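Endosialidase (Enterobacteria phage phi92, PDB 4HIZ) hydrolyses internal alpha2,8 and alpha2,9 linkages of polysialic acid as a phage endosialidase, and binds sialic acid chains at separate glycan sites. Local coordinates at residues Thr199-Val204 with Thr224-Asn229; Val216-Ser221 with Phe241-Ala246. One frame throughout, in Å; residues are numbered along the deposited sequence.

Contacts 1 and 2 have centres about 3 Å apart, and their segments alternate along the sequence. Strands 200-204, 215-219 and 240-244 share one antiparallel sheet, and the loop 224-229 packs beside it. Several hydrogen bonds join the contacts. Among them are two probable ones, I203 N to F241 O at 2.8 Å and V226 O to S221 OG at 2.7 Å. V226 and F218 also touch. Each contact has a buried apolar side and a glycan side. Both reach the same sialic acid, SIA: contact 1 binds one oxygen of its carboxylate, and contact 2 the other oxygen and the acetamido nitrogen. Contact 1 also bonds SLB through G225.

Contact 1: Thr199-Val204 with Thr224-Asn229. With SLB (N-acetyl-beta-neuraminic acid), chain D; SIA (N-acetyl-alpha-neuraminic acid), chain B.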
loop_
_atom_site.group_PDB
_atom_site.type_symbol
_atom_site.label_atom_id
_atom_site.label_comp_id
_atom_site.label_asym_id
_atom_site.label_seq_id
_atom_site.Cartn_x
_atom_site.Cartn_y
_atom_site.Cartn_z
ATOM N N THR A 199 16.247 -48.473 0.255
ATOM C CA THR A 199 15.857 -47.108 0.620
ATOM C C THR A 199 15.939 -46.164 -0.573
ATOM O O THR A 199 15.889 -44.960 -0.403
ATOM C CB THR A 199 16.760 -46.521 1.713
ATOM O OG1 THR A 199 18.127 -46.527 1.260
ATOM C CG2 THR A 199 16.634 -47.310 3.017
ATOM N N THR A 200 16.083 -46.692 -1.780
ATOM C CA THR A 200 16.149 -45.827 -2.963
ATOM C C THR A 200 14.854 -45.926 -3.743
ATOM O O THR A 200 14.462 -47.022 -4.136
ATOM C CB THR A 200 17.265 -46.277 -3.901
ATOM O OG1 THR A 200 18.495 -46.277 -3.183
ATOM C CG2 THR A 200 17.379 -45.349 -5.099
ATOM N N ALA A 201 14.191 -44.800 -3.980
ATOM C CA ALA A 201 13.026 -44.800 -4.865
ATOM C C ALA A 201 13.467 -44.178 -6.181
ATOM O O ALA A 201 14.089 -43.120 -6.189
ATOM C CB ALA A 201 11.851 -43.996 -4.247
ATOM N N THR A 202 13.157 -44.832 -7.291
ATOM C CA THR A 202 13.487 -44.292 -8.604
ATOM C C THR A 202 12.269 -43.595 -9.174
ATOM O O THR A 202 11.176 -44.166 -9.172
ATOM C CB THR A 202 13.956 -45.438 -9.515
ATOM O OG1 THR A 202 15.113 -46.023 -8.915
ATOM C CG2 THR A 202 14.291 -44.915 -10.902
ATOM N N ILE A 203 12.459 -42.355 -9.622
ATOM C CA ILE A 203 11.378 -41.540 -10.124
ATOM C C ILE A 203 11.601 -41.186 -11.580
ATOM O O ILE A 203 12.599 -40.554 -11.928
ATOM C CB ILE A 203 11.329 -40.208 -9.370
ATOM C CG1 ILE A 203 11.544 -40.399 -7.848
ATOM C CG2 ILE A 203 10.064 -39.430 -9.754
ATOM C CD1 ILE A 203 10.487 -41.209 -7.142
ATOM N N VAL A 204 10.657 -41.578 -12.426
ATOM C CA VAL A 204 10.680 -41.160 -13.817
ATOM C C VAL A 204 9.857 -39.883 -13.966
ATOM O O VAL A 204 8.687 -39.803 -13.588
ATOM C CB VAL A 204 10.133 -42.251 -14.745
ATOM C CG1 VAL A 204 10.067 -41.730 -16.185
ATOM C CG2 VAL A 204 11.017 -43.489 -14.663
ATOM N N THR A 224 4.647 -45.887 -0.900
ATOM C CA THR A 224 4.969 -45.689 0.507
ATOM C C THR A 224 6.350 -45.107 0.682
ATOM O O THR A 224 7.315 -45.614 0.090
ATOM C CB THR A 224 4.908 -47.003 1.263
ATOM O OG1 THR A 224 3.572 -47.481 1.206
ATOM C CG2 THR A 224 5.262 -46.786 2.724
ATOM N N GLY A 225 6.429 -43.999 1.435
ATOM C CA GLY A 225 7.720 -43.384 1.702
ATOM C C GLY A 225 8.084 -42.250 0.760
ATOM O O GLY A 225 9.006 -41.486 1.043
ATOM N N VAL A 226 7.392 -42.158 -0.368
ATOM C CA VAL A 226 7.635 -41.087 -1.332
ATOM C C VAL A 226 6.507 -40.080 -1.138
ATOM O O VAL A 226 5.416 -40.225 -1.691
ATOM C CB VAL A 226 7.695 -41.587 -2.784
ATOM C CG1 VAL A 226 7.993 -40.408 -3.757
ATOM C CG2 VAL A 226 8.778 -42.662 -2.910
ATOM N N SER A 227 6.777 -39.058 -0.339
ATOM C CA SER A 227 5.678 -38.249 0.204
ATOM C C SER A 227 6.251 -36.973 0.794
ATOM O O SER A 227 7.277 -37.022 1.482
ATOM C CB SER A 227 4.954 -39.053 1.310
ATOM O OG SER A 227 4.055 -38.226 2.035
ATOM N N GLY A 228 5.592 -35.838 0.536
ATOM C CA GLY A 228 6.022 -34.627 1.185
ATOM C C GLY A 228 7.313 -34.084 0.621
ATOM O O GLY A 228 7.694 -34.376 -0.516
ATOM N N ASN A 229 8.001 -33.294 1.433
ATOM C CA ASN A 229 9.243 -32.657 1.028
ATOM C C ASN A 229 10.378 -33.662 1.032
ATOM O O ASN A 229 10.598 -34.356 2.039
ATOM C CB ASN A 229 9.578 -31.535 2.014
ATOM C CG ASN A 229 8.761 -30.294 1.787
ATOM O OD1 ASN A 229 8.013 -30.190 0.826
ATOM N ND2 ASN A 229 8.909 -29.332 2.681
HETATM C C1 SLB D . 4.594 -42.736 4.054
HETATM C C2 SLB D . 3.407 -42.673 4.995
HETATM C C3 SLB D . 2.587 -43.957 5.024
HETATM C C4 SLB D . 1.421 -43.842 5.894
HETATM C C5 SLB D . 0.516 -42.694 5.552
HETATM C C6 SLB D . 1.221 -41.395 5.200
HETATM C C7 SLB D . 0.404 -40.630 4.207
HETATM C C8 SLB D . 1.192 -39.396 3.949
HETATM C C9 SLB D . 0.373 -38.426 3.120
HETATM C C10 SLB D . -1.817 -42.315 6.313
HETATM C C11 SLB D . -2.859 -42.044 7.411
HETATM N N5 SLB D . -0.412 -42.441 6.637
HETATM O O1A SLB D . 4.386 -42.709 2.811
HETATM O O1B SLB D . 5.755 -42.799 4.559
HETATM O O2 SLB D . 4.062 -42.428 6.230
HETATM O O4 SLB D . 0.667 -45.091 5.915
HETATM O O6 SLB D . 2.567 -41.452 4.662
HETATM O O7 SLB D . 0.298 -41.363 2.986
HETATM O O8 SLB D . 1.552 -38.825 5.196
HETATM O O9 SLB D . 1.208 -37.322 2.861
HETATM O O10 SLB D . -2.178 -42.428 5.146
HETATM C C1 SIA B . 1.098 -37.351 0.468
HETATM C C2 SIA B . 0.962 -36.508 1.736
HETATM C C3 SIA B . 1.922 -35.300 1.730
HETATM C C4 SIA B . 1.459 -34.182 0.802
HETATM C C5 SIA B . -0.021 -33.841 1.029
HETATM C C6 SIA B . -0.885 -35.106 0.988
HETATM C C7 SIA B . -2.328 -34.809 1.405
HETATM C C8 SIA B . -3.271 -36.014 1.272
HETATM C C9 SIA B . -2.962 -36.900 0.078
HETATM C C10 SIA B . -0.843 -31.644 0.251
HETATM C C11 SIA B . -1.176 -30.809 -0.955
HETATM N N5 SIA B . -0.414 -32.886 -0.011
HETATM O O1A SIA B . 2.253 -37.667 0.125
HETATM O O1B SIA B . 0.100 -37.716 -0.200
HETATM O O4 SIA B . 2.265 -33.002 1.032
HETATM O O6 SIA B . -0.403 -36.101 1.896
HETATM O O7 SIA B . -2.279 -34.451 2.795
HETATM O O8 SIA B . -3.153 -36.806 2.453
HETATM O O9 SIA B . -2.374 -38.152 0.490
HETATM O O10 SIA B . -0.967 -31.219 1.402
#
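V226 holds CG1 anti to its backbone N (chi1 -179°), which leaves CG2 beside that N and against A201. The two methyls meet, with V226 CG2 3.6 Å from A201 CB. V226 CG1 reaches the end of I203 more loosely, with I203 CD1 at 4.3 Å. V226 also packs on I194 and L245, so its isopropyl group is buried where the loop 224-229 meets strand 200-204. This strand belongs to the antiparallel sheet of a small beta domain in the catalytic beta-propeller part of the chain. A comparable inserted beta domain binds polysialic acid in related phage endosialidases. The residues flanking V226 hold the carboxylates of two successive sugars, one each. G225 N donates to O1A of SLB at 2.8 Å, and the bond is nearly straight (165°). S227 has OG anti to its backbone N (chi1 169°), and that hydroxyl donates to O1A of SIA at 2.7 Å. S227 OG also lies 3.1 Å from O9 of SLB. O9 of SLB lies 1.4 Å from C2 of SIA, bonding distance for an alpha2,9 linkage.

Contact 2: Val216-Ser221 with Phe241-Ala246; sequences VNFSNS and FTVTLA. With SIA (N-acetyl-alpha-neuraminic acid), chain B.
F218 and F241 bring the far ends of their rings together, with CZ of F218 4.3 Å from CZ of F241. The two rings meet obliquely. V243 comes to F218 differently: its CG1 lies at the edge of the F218 ring, near the ring plane, 4.1 Å from CE2 of F218. The side chains of F218 and V243 run past each other in opposite directions. With CG anti to the carbonyl carbon (chi1 -67°), the F218 ring is turned to both partners. F218 also makes an edge-to-face contact with F262, and F241 makes one with H208. This is apolar packing, partly aromatic, between next-but-one strands of the antiparallel sheet, 215-219 and 240-244, with strand 230-237 between them. F218, S219 and N220 all belong to the glycan pocket; the polar bonds come from the last two. S219 OG accepts a bond from N5 of SIA at 2.9 Å. The same hydroxyl gives its proton to N220 OD1 at 2.7 Å, from above the carbonyl plane (46° out of it), so it is both donor and acceptor. N220 N donates to O1B of SIA at 2.9 Å, almost straight (170°). I499 of a second subunit packs on N217 and S219, and G500 N of that subunit donates to N217 OD1.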
loop_
_atom_site.group_PDB
_atom_site.type_symbol
_atom_site.label_atom_id
_atom_site.label_comp_id
_atom_site.label_asym_id
_atom_site.label_seq_id
_atom_site.Cartn_x
_atom_site.Cartn_y
_atom_site.Cartn_z
ATOM N N VAL A 216 12.358 -31.016 -3.564
ATOM C CA VAL A 216 11.140 -31.372 -4.309
ATOM C C VAL A 216 10.021 -31.730 -3.348
ATOM O O VAL A 216 10.242 -31.789 -2.139
ATOM C CB VAL A 216 11.398 -32.545 -5.296
ATOM C CG1 VAL A 216 12.528 -32.179 -6.269
ATOM C CG2 VAL A 216 11.728 -33.826 -4.523
ATOM N N ASN A 217 8.815 -31.944 -3.873
ATOM C CA ASN A 217 7.694 -32.293 -3.014
ATOM C C ASN A 217 6.772 -33.231 -3.770
ATOM O O ASN A 217 6.524 -33.034 -4.969
ATOM C CB ASN A 217 6.943 -31.004 -2.630
ATOM C CG ASN A 217 5.680 -31.271 -1.851
ATOM O OD1 ASN A 217 4.601 -31.342 -2.427
ATOM N ND2 ASN A 217 5.797 -31.365 -0.525
ATOM N N PHE A 218 6.278 -34.253 -3.072
ATOM C CA PHE A 218 5.379 -35.239 -3.648
ATOM C C PHE A 218 4.040 -35.281 -2.944
ATOM O O PHE A 218 3.971 -35.098 -1.723
ATOM C CB PHE A 218 5.993 -36.635 -3.436
ATOM C CG PHE A 218 7.247 -36.870 -4.208
ATOM C CD1 PHE A 218 7.187 -37.434 -5.483
ATOM C CD2 PHE A 218 8.491 -36.619 -3.638
ATOM C CE1 PHE A 218 8.353 -37.693 -6.229
ATOM C CE2 PHE A 218 9.692 -36.883 -4.364
ATOM C CZ PHE A 218 9.624 -37.419 -5.668
ATOM N N SER A 219 2.975 -35.567 -3.692
ATOM C CA SER A 219 1.676 -35.801 -3.051
ATOM C C SER A 219 0.937 -36.903 -3.797
ATOM O O SER A 219 1.024 -36.991 -5.045
ATOM C CB SER A 219 0.825 -34.510 -3.042
ATOM O OG SER A 219 -0.312 -34.702 -2.222
ATOM N N ASN A 220 0.247 -37.760 -3.046
ATOM C CA ASN A 220 -0.569 -38.815 -3.653
ATOM C C ASN A 220 0.226 -39.776 -4.552
ATOM O O ASN A 220 -0.308 -40.293 -5.539
ATOM C CB ASN A 220 -1.752 -38.214 -4.414
ATOM C CG ASN A 220 -2.555 -37.212 -3.551
ATOM O OD1 ASN A 220 -2.242 -36.010 -3.500
ATOM N ND2 ASN A 220 -3.594 -37.718 -2.859
ATOM N N SER A 221 1.487 -40.044 -4.198
ATOM C CA SER A 221 2.322 -40.860 -5.064
ATOM C C SER A 221 1.859 -42.304 -5.241
ATOM O O SER A 221 2.211 -42.925 -6.224
ATOM C CB SER A 221 3.769 -40.885 -4.536
ATOM O OG SER A 221 3.824 -41.660 -3.330
ATOM N N PHE A 241 15.420 -39.760 -11.796
ATOM C CA PHE A 241 16.252 -39.435 -10.644
ATOM C C PHE A 241 15.867 -40.315 -9.482
ATOM O O PHE A 241 14.927 -41.095 -9.584
ATOM C CB PHE A 241 16.157 -37.931 -10.268
ATOM C CG PHE A 241 14.776 -37.478 -9.815
ATOM C CD1 PHE A 241 13.798 -37.151 -10.752
ATOM C CD2 PHE A 241 14.469 -37.376 -8.455
ATOM C CE1 PHE A 241 12.519 -36.718 -10.352
ATOM C CE2 PHE A 241 13.183 -36.937 -8.028
ATOM C CZ PHE A 241 12.209 -36.620 -8.970
ATOM N N THR A 242 16.571 -40.186 -8.367
ATOM C CA THR A 242 16.158 -40.942 -7.183
ATOM C C THR A 242 16.020 -40.032 -5.963
ATOM O O THR A 242 16.573 -38.922 -5.912
ATOM C CB THR A 242 17.171 -42.054 -6.806
ATOM O OG1 THR A 242 18.398 -41.448 -6.353
ATOM C CG2 THR A 242 17.409 -43.040 -8.003
ATOM N N VAL A 243 15.312 -40.553 -4.972
ATOM C CA VAL A 243 15.211 -39.937 -3.651
ATOM C C VAL A 243 15.465 -41.049 -2.628
ATOM O O VAL A 243 15.258 -42.254 -2.919
ATOM C CB VAL A 243 13.827 -39.235 -3.409
ATOM C CG1 VAL A 243 13.629 -38.104 -4.424
ATOM C CG2 VAL A 243 12.641 -40.225 -3.486
ATOM N N THR A 244 15.919 -40.664 -1.448
ATOM C CA THR A 244 16.164 -41.636 -0.391
ATOM C C THR A 244 15.040 -41.679 0.644
ATOM O O THR A 244 14.642 -40.645 1.170
ATOM C CB THR A 244 17.471 -41.304 0.325
ATOM O OG1 THR A 244 18.528 -41.291 -0.632
ATOM C CG2 THR A 244 17.803 -42.355 1.391
ATOM N N LEU A 245 14.547 -42.886 0.937
ATOM C CA LEU A 245 13.466 -43.117 1.882
ATOM C C LEU A 245 13.978 -43.104 3.307
ATOM O O LEU A 245 15.116 -43.482 3.563
ATOM C CB LEU A 245 12.833 -44.491 1.611
ATOM C CG LEU A 245 12.327 -44.760 0.192
ATOM C CD1 LEU A 245 11.675 -46.146 0.112
ATOM C CD2 LEU A 245 11.331 -43.690 -0.235
ATOM N N ALA A 246 13.117 -42.707 4.240
ATOM C CA ALA A 246 13.468 -42.674 5.652
ATOM C C ALA A 246 13.660 -44.088 6.199
ATOM O O ALA A 246 14.418 -44.298 7.144
ATOM C CB ALA A 246 12.401 -41.923 6.445
HETATM C C1 SIA B . 1.098 -37.351 0.468
HETATM C C2 SIA B . 0.962 -36.508 1.736
HETATM C C3 SIA B . 1.922 -35.300 1.730
HETATM C C4 SIA B . 1.459 -34.182 0.802
HETATM C C5 SIA B . -0.021 -33.841 1.029
HETATM C C6 SIA B . -0.885 -35.106 0.988
HETATM C C7 SIA B . -2.328 -34.809 1.405
HETATM C C8 SIA B . -3.271 -36.014 1.272
HETATM C C9 SIA B . -2.962 -36.900 0.078
HETATM C C10 SIA B . -0.843 -31.644 0.251
HETATM C C11 SIA B . -1.176 -30.809 -0.955
HETATM N N5 SIA B . -0.414 -32.886 -0.011
HETATM O O1A SIA B . 2.253 -37.667 0.125
HETATM O O1B SIA B . 0.100 -37.716 -0.200
HETATM O O4 SIA B . 2.265 -33.002 1.032
HETATM O O6 SIA B . -0.403 -36.101 1.896
HETATM O O7 SIA B . -2.279 -34.451 2.795
HETATM O O8 SIA B . -3.153 -36.806 2.453
HETATM O O9 SIA B . -2.374 -38.152 0.490
HETATM O O10 SIA B . -0.967 -31.219 1.402
#